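Local structure of anopheles gambiae adenosine kinase (Anopheles gambiae, 3LOO) at residues L21-L33 / Y173-F186. The protein catalyses the ATP-dependent phosphorylation of adenosine to AMP, as an adenosine kinase of the pfkB carbohydrate kinase family. Residues are numbered along the deposited sequence; the frame is centred on the assembly and turned at random.
Sequences LRDGMLVGLGNPL and YLQGAQFFYVSGFF. With B4P (bis(adenosine)-5'-tetraphosphate), chain D.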
# COMPACT_ATOMS: atom_id res chain seq x y z
N LEU A 21 2.75 3.01 -23.54
CA LEU A 21 3.22 2.16 -22.40
C LEU A 21 4.54 1.49 -22.75
O LEU A 21 4.73 1.05 -23.88
CB LEU A 21 2.20 1.07 -22.06
CG LEU A 21 0.83 1.44 -21.47
CD1 LEU A 21 0.07 0.17 -21.04
CD2 LEU A 21 0.94 2.40 -20.31
N ARG A 22 5.47 1.48 -21.80
CA ARG A 22 6.70 0.70 -21.94
C ARG A 22 7.12 0.16 -20.55
O ARG A 22 6.47 0.49 -19.54
CB ARG A 22 7.79 1.48 -22.70
CG ARG A 22 8.07 2.92 -22.24
CD ARG A 22 8.68 2.93 -20.87
NE ARG A 22 9.10 4.29 -20.49
CZ ARG A 22 9.65 4.61 -19.33
NH1 ARG A 22 9.91 3.69 -18.38
NH2 ARG A 22 9.98 5.88 -19.11
N ASP A 23 8.15 -0.68 -20.49
CA ASP A 23 8.55 -1.33 -19.26
C ASP A 23 9.02 -0.30 -18.22
O ASP A 23 9.61 0.73 -18.54
CB ASP A 23 9.69 -2.35 -19.48
CG ASP A 23 9.28 -3.55 -20.37
OD1 ASP A 23 8.10 -3.75 -20.68
OD2 ASP A 23 10.20 -4.28 -20.75
N GLY A 24 8.74 -0.58 -16.96
CA GLY A 24 9.31 0.21 -15.88
C GLY A 24 8.80 1.65 -15.77
O GLY A 24 9.51 2.51 -15.31
N MET A 25 7.55 1.91 -16.15
CA MET A 25 7.02 3.25 -15.92
C MET A 25 6.78 3.59 -14.42
O MET A 25 6.87 4.77 -14.02
CB MET A 25 5.72 3.45 -16.70
CG MET A 25 5.89 3.15 -18.21
SD MET A 25 4.39 3.45 -19.08
CE MET A 25 3.30 2.17 -18.63
N LEU A 26 6.45 2.56 -13.63
CA LEU A 26 6.04 2.74 -12.24
C LEU A 26 7.03 1.97 -11.37
O LEU A 26 7.30 0.80 -11.65
CB LEU A 26 4.64 2.17 -12.06
CG LEU A 26 4.13 1.97 -10.62
CD1 LEU A 26 4.09 3.31 -9.85
CD2 LEU A 26 2.74 1.34 -10.66
N VAL A 27 7.64 2.62 -10.38
CA VAL A 27 8.33 1.86 -9.35
C VAL A 27 7.65 2.00 -7.99
O VAL A 27 7.24 3.09 -7.62
CB VAL A 27 9.89 1.99 -9.28
CG1 VAL A 27 10.51 2.72 -10.42
CG2 VAL A 27 10.42 2.42 -7.87
N GLY A 28 7.50 0.86 -7.32
CA GLY A 28 6.92 0.76 -6.00
C GLY A 28 7.96 0.25 -5.03
O GLY A 28 8.71 -0.65 -5.35
N LEU A 29 8.01 0.82 -3.83
CA LEU A 29 8.89 0.34 -2.78
C LEU A 29 7.99 -0.04 -1.60
O LEU A 29 7.14 0.74 -1.22
CB LEU A 29 9.82 1.46 -2.30
CG LEU A 29 11.00 1.96 -3.14
CD1 LEU A 29 10.52 2.56 -4.39
CD2 LEU A 29 11.70 3.06 -2.29
N GLY A 30 8.18 -1.24 -1.06
CA GLY A 30 7.37 -1.66 0.07
C GLY A 30 7.90 -2.93 0.73
O GLY A 30 9.06 -3.33 0.51
N ASN A 31 7.01 -3.57 1.48
CA ASN A 31 7.35 -4.74 2.25
C ASN A 31 6.64 -5.92 1.65
O ASN A 31 5.42 -6.01 1.75
CB ASN A 31 6.87 -4.62 3.72
CG ASN A 31 7.31 -3.34 4.39
OD1 ASN A 31 8.41 -2.82 4.12
ND2 ASN A 31 6.46 -2.83 5.32
N PRO A 32 7.40 -6.84 1.03
CA PRO A 32 6.69 -8.00 0.48
C PRO A 32 6.47 -9.02 1.59
O PRO A 32 7.43 -9.50 2.19
CB PRO A 32 7.64 -8.54 -0.60
CG PRO A 32 9.00 -8.02 -0.20
CD PRO A 32 8.85 -6.91 0.82
N LEU A 33 5.21 -9.39 1.81
CA LEU A 33 4.82 -10.19 2.93
C LEU A 33 3.87 -11.27 2.43
O LEU A 33 3.06 -11.01 1.52
CB LEU A 33 4.07 -9.29 3.92
CG LEU A 33 4.64 -8.56 5.15
CD1 LEU A 33 6.09 -8.23 5.13
CD2 LEU A 33 3.73 -7.40 5.61
N TYR A 173 16.63 1.56 -13.43
CA TYR A 173 15.18 1.44 -13.17
C TYR A 173 14.59 2.71 -12.50
O TYR A 173 13.54 3.18 -12.91
CB TYR A 173 14.90 0.24 -12.29
CG TYR A 173 14.97 -1.12 -12.95
CD1 TYR A 173 14.54 -1.31 -14.28
CD2 TYR A 173 15.41 -2.23 -12.23
CE1 TYR A 173 14.58 -2.59 -14.87
CE2 TYR A 173 15.44 -3.51 -12.81
CZ TYR A 173 15.03 -3.67 -14.13
OH TYR A 173 15.03 -4.92 -14.70
N LEU A 174 15.31 3.30 -11.54
CA LEU A 174 14.86 4.56 -10.90
C LEU A 174 14.88 5.70 -11.94
O LEU A 174 13.93 6.48 -12.04
CB LEU A 174 15.74 4.91 -9.69
CG LEU A 174 15.57 4.00 -8.47
CD1 LEU A 174 16.50 4.49 -7.37
CD2 LEU A 174 14.10 3.95 -7.97
N GLN A 175 15.96 5.76 -12.72
CA GLN A 175 16.11 6.83 -13.73
C GLN A 175 15.04 6.76 -14.78
O GLN A 175 14.57 7.81 -15.23
CB GLN A 175 17.49 6.77 -14.39
CG GLN A 175 18.59 7.27 -13.47
CD GLN A 175 19.98 7.31 -14.13
OE1 GLN A 175 21.01 7.28 -13.44
NE2 GLN A 175 20.02 7.39 -15.46
N GLY A 176 14.61 5.56 -15.16
CA GLY A 176 13.60 5.38 -16.21
C GLY A 176 12.15 5.44 -15.78
O GLY A 176 11.23 5.46 -16.61
N ALA A 177 11.90 5.47 -14.46
CA ALA A 177 10.51 5.42 -14.03
C ALA A 177 9.91 6.77 -14.23
O ALA A 177 10.62 7.78 -14.19
CB ALA A 177 10.40 5.00 -12.57
N GLN A 178 8.60 6.82 -14.45
CA GLN A 178 7.88 8.10 -14.54
C GLN A 178 7.02 8.37 -13.31
O GLN A 178 6.56 9.50 -13.11
CB GLN A 178 7.04 8.16 -15.83
CG GLN A 178 7.91 7.91 -17.09
CD GLN A 178 7.14 7.93 -18.42
OE1 GLN A 178 6.14 7.21 -18.59
NE2 GLN A 178 7.64 8.72 -19.38
N PHE A 179 6.80 7.33 -12.49
CA PHE A 179 5.84 7.35 -11.35
C PHE A 179 6.43 6.52 -10.21
O PHE A 179 7.03 5.45 -10.45
CB PHE A 179 4.50 6.70 -11.73
CG PHE A 179 3.80 7.34 -12.91
CD1 PHE A 179 2.95 8.44 -12.73
CD2 PHE A 179 3.99 6.83 -14.20
CE1 PHE A 179 2.33 9.04 -13.82
CE2 PHE A 179 3.37 7.41 -15.30
CZ PHE A 179 2.53 8.52 -15.11
N PHE A 180 6.21 6.98 -8.97
CA PHE A 180 6.75 6.31 -7.79
C PHE A 180 5.65 6.18 -6.76
O PHE A 180 4.85 7.12 -6.57
CB PHE A 180 7.94 7.08 -7.18
CG PHE A 180 9.12 7.21 -8.10
CD1 PHE A 180 10.07 6.20 -8.18
CD2 PHE A 180 9.26 8.33 -8.93
CE1 PHE A 180 11.18 6.30 -9.02
CE2 PHE A 180 10.35 8.46 -9.82
CZ PHE A 180 11.32 7.43 -9.87
N TYR A 181 5.59 5.01 -6.12
CA TYR A 181 4.57 4.73 -5.11
C TYR A 181 5.23 4.04 -3.93
O TYR A 181 5.93 3.03 -4.09
CB TYR A 181 3.43 3.89 -5.68
CG TYR A 181 2.35 3.58 -4.67
CD1 TYR A 181 1.72 4.60 -3.94
CD2 TYR A 181 1.98 2.25 -4.41
CE1 TYR A 181 0.72 4.31 -2.97
CE2 TYR A 181 1.01 1.94 -3.46
CZ TYR A 181 0.38 2.98 -2.74
OH TYR A 181 -0.60 2.67 -1.82
N VAL A 182 4.98 4.57 -2.73
CA VAL A 182 5.55 4.01 -1.50
C VAL A 182 4.46 3.94 -0.44
O VAL A 182 3.61 4.80 -0.40
CB VAL A 182 6.73 4.85 -0.99
CG1 VAL A 182 7.34 4.22 0.26
CG2 VAL A 182 7.86 4.95 -2.06
N SER A 183 4.46 2.91 0.39
CA SER A 183 3.44 2.85 1.48
C SER A 183 4.02 3.51 2.73
O SER A 183 5.25 3.54 2.90
CB SER A 183 3.09 1.40 1.83
OG SER A 183 4.28 0.71 2.19
N GLY A 184 3.17 4.03 3.60
CA GLY A 184 3.65 4.41 4.95
C GLY A 184 4.27 3.24 5.71
O GLY A 184 5.21 3.43 6.49
N PHE A 185 3.76 2.02 5.48
CA PHE A 185 4.37 0.79 5.99
C PHE A 185 5.90 0.69 5.78
O PHE A 185 6.65 0.19 6.64
CB PHE A 185 3.71 -0.42 5.32
CG PHE A 185 2.29 -0.70 5.76
CD1 PHE A 185 1.93 -0.63 7.13
CD2 PHE A 185 1.33 -1.09 4.83
CE1 PHE A 185 0.64 -0.95 7.55
CE2 PHE A 185 0.00 -1.39 5.22
CZ PHE A 185 -0.33 -1.32 6.61
N PHE A 186 6.36 1.14 4.60
CA PHE A 186 7.78 1.08 4.24
C PHE A 186 8.64 2.01 5.10
O PHE A 186 9.86 1.83 5.18
CB PHE A 186 7.97 1.36 2.72
CG PHE A 186 9.39 1.16 2.20
CD1 PHE A 186 9.92 -0.12 2.00
CD2 PHE A 186 10.17 2.26 1.84
CE1 PHE A 186 11.21 -0.31 1.48
CE2 PHE A 186 11.46 2.09 1.32
CZ PHE A 186 11.99 0.80 1.13
PA B4P D . -6.58 -4.52 4.51
O1A B4P D . -7.36 -5.73 4.04
O2A B4P D . -6.52 -4.25 6.01
O3A B4P D . -7.37 -3.25 3.92
PB B4P D . -6.65 -2.19 2.96
O1B B4P D . -6.33 -2.81 1.60
O2B B4P D . -5.59 -1.37 3.68
O3B B4P D . -8.14 -1.46 2.89
PG B4P D . -8.53 0.03 3.34
O1G B4P D . -9.06 0.08 4.73
O2G B4P D . -7.31 0.89 3.08
O3G B4P D . -9.68 0.46 2.31
PD B4P D . -11.26 0.70 2.52
O1D B4P D . -11.76 -0.33 3.47
O2D B4P D . -11.59 2.15 2.73
O5E B4P D . -5.09 -4.52 3.86
C5E B4P D . -4.51 -5.80 3.89
C4E B4P D . -3.07 -5.85 3.48
O4E B4P D . -2.23 -5.03 4.29
C3E B4P D . -2.57 -7.25 3.71
O3E B4P D . -2.50 -7.84 2.40
C2E B4P D . -1.17 -7.07 4.30
O2E B4P D . -0.14 -7.82 3.65
C1E B4P D . -0.93 -5.55 4.23
N9A B4P D . -0.15 -5.12 5.40
C8A B4P D . -0.52 -5.12 6.72
N7A B4P D . 0.53 -4.64 7.45
C5A B4P D . 1.57 -4.36 6.61
C6A B4P D . 2.87 -3.84 6.76
N6A B4P D . 3.40 -3.53 7.98
N1A B4P D . 3.65 -3.70 5.66
C2A B4P D . 3.18 -3.99 4.42
N3A B4P D . 1.94 -4.47 4.25
C4A B4P D . 1.12 -4.65 5.31
O5F B4P D . -11.75 0.25 1.06
C5F B4P D . -11.11 0.71 -0.12
C4F B4P D . -12.11 0.50 -1.26
O4F B4P D . -12.67 -0.82 -1.25
C3F B4P D . -13.33 1.39 -1.09
O3F B4P D . -13.03 2.70 -1.54
C2F B4P D . -14.37 0.67 -1.93
O2F B4P D . -14.22 1.02 -3.32
C1F B4P D . -14.04 -0.81 -1.68
N9B B4P D . -14.90 -1.28 -0.55
C8B B4P D . -14.51 -1.43 0.73
N7B B4P D . -15.53 -1.86 1.51
C5B B4P D . -16.63 -1.98 0.73
C6B B4P D . -17.96 -2.35 0.93
N6B B4P D . -18.36 -2.71 2.17
N1B B4P D . -18.82 -2.37 -0.13
C2B B4P D . -18.42 -2.02 -1.38
N3B B4P D . -17.14 -1.64 -1.63
C4B B4P D . -16.21 -1.60 -0.63
O HOH W 1 12.28 2.15 -15.10
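N31 of 21-33 and F185 of 173-186 together take hold of one adenine of the bound bis(adenosine)-5'-tetraphosphate, where two adjacent parallel strands end. N31 CB lies 3.8 Å from C2A of the ligand. A chi1 of -52°, with CG beside the backbone N and anti to the carbonyl carbon, carries the amide to the N1A edge of the adenine, CG coming to 3.9 Å from ligand N1A. At the tip, ND2 gives a nearly straight hydrogen bond to ligand N1A (3.0 Å) and a long, weak one to F185 O; OD1 faces the edge of the F186 ring, 3.8 Å from CD1, and is buried without a polar partner. The F185 ring lies flat against the adenine, C5A sitting over its centre 3.4 Å above the ring plane. F186 turns instead to L29, whose CB makes a CH-pi contact over the ring face while CD2 reaches CE2. S183 OG accepts from F186 N in an ST motif at this turn. Along the strands, V27 N donates to F179 O, V27 O accepts from Y181 N, and L29 N donates to Y181 O, the regular parallel pattern. V27 CG2 meets the edge of the F180 ring and, in a separate direction, L174 CD2. At the far end, R22 grips G176 O with both NH1 and NH2, each at 2.8 Å, the oxygen lying in the guanidinium plane. Strands 26-29 and 179-183 are neighbours within the large central sheet of the pfkB kinase fold: strand 100-107 flanks the former, 207-211 the latter. Helix 187-203 packs on F180 and V182; helix 82-94 covers L26 on the opposite face and also touches S183.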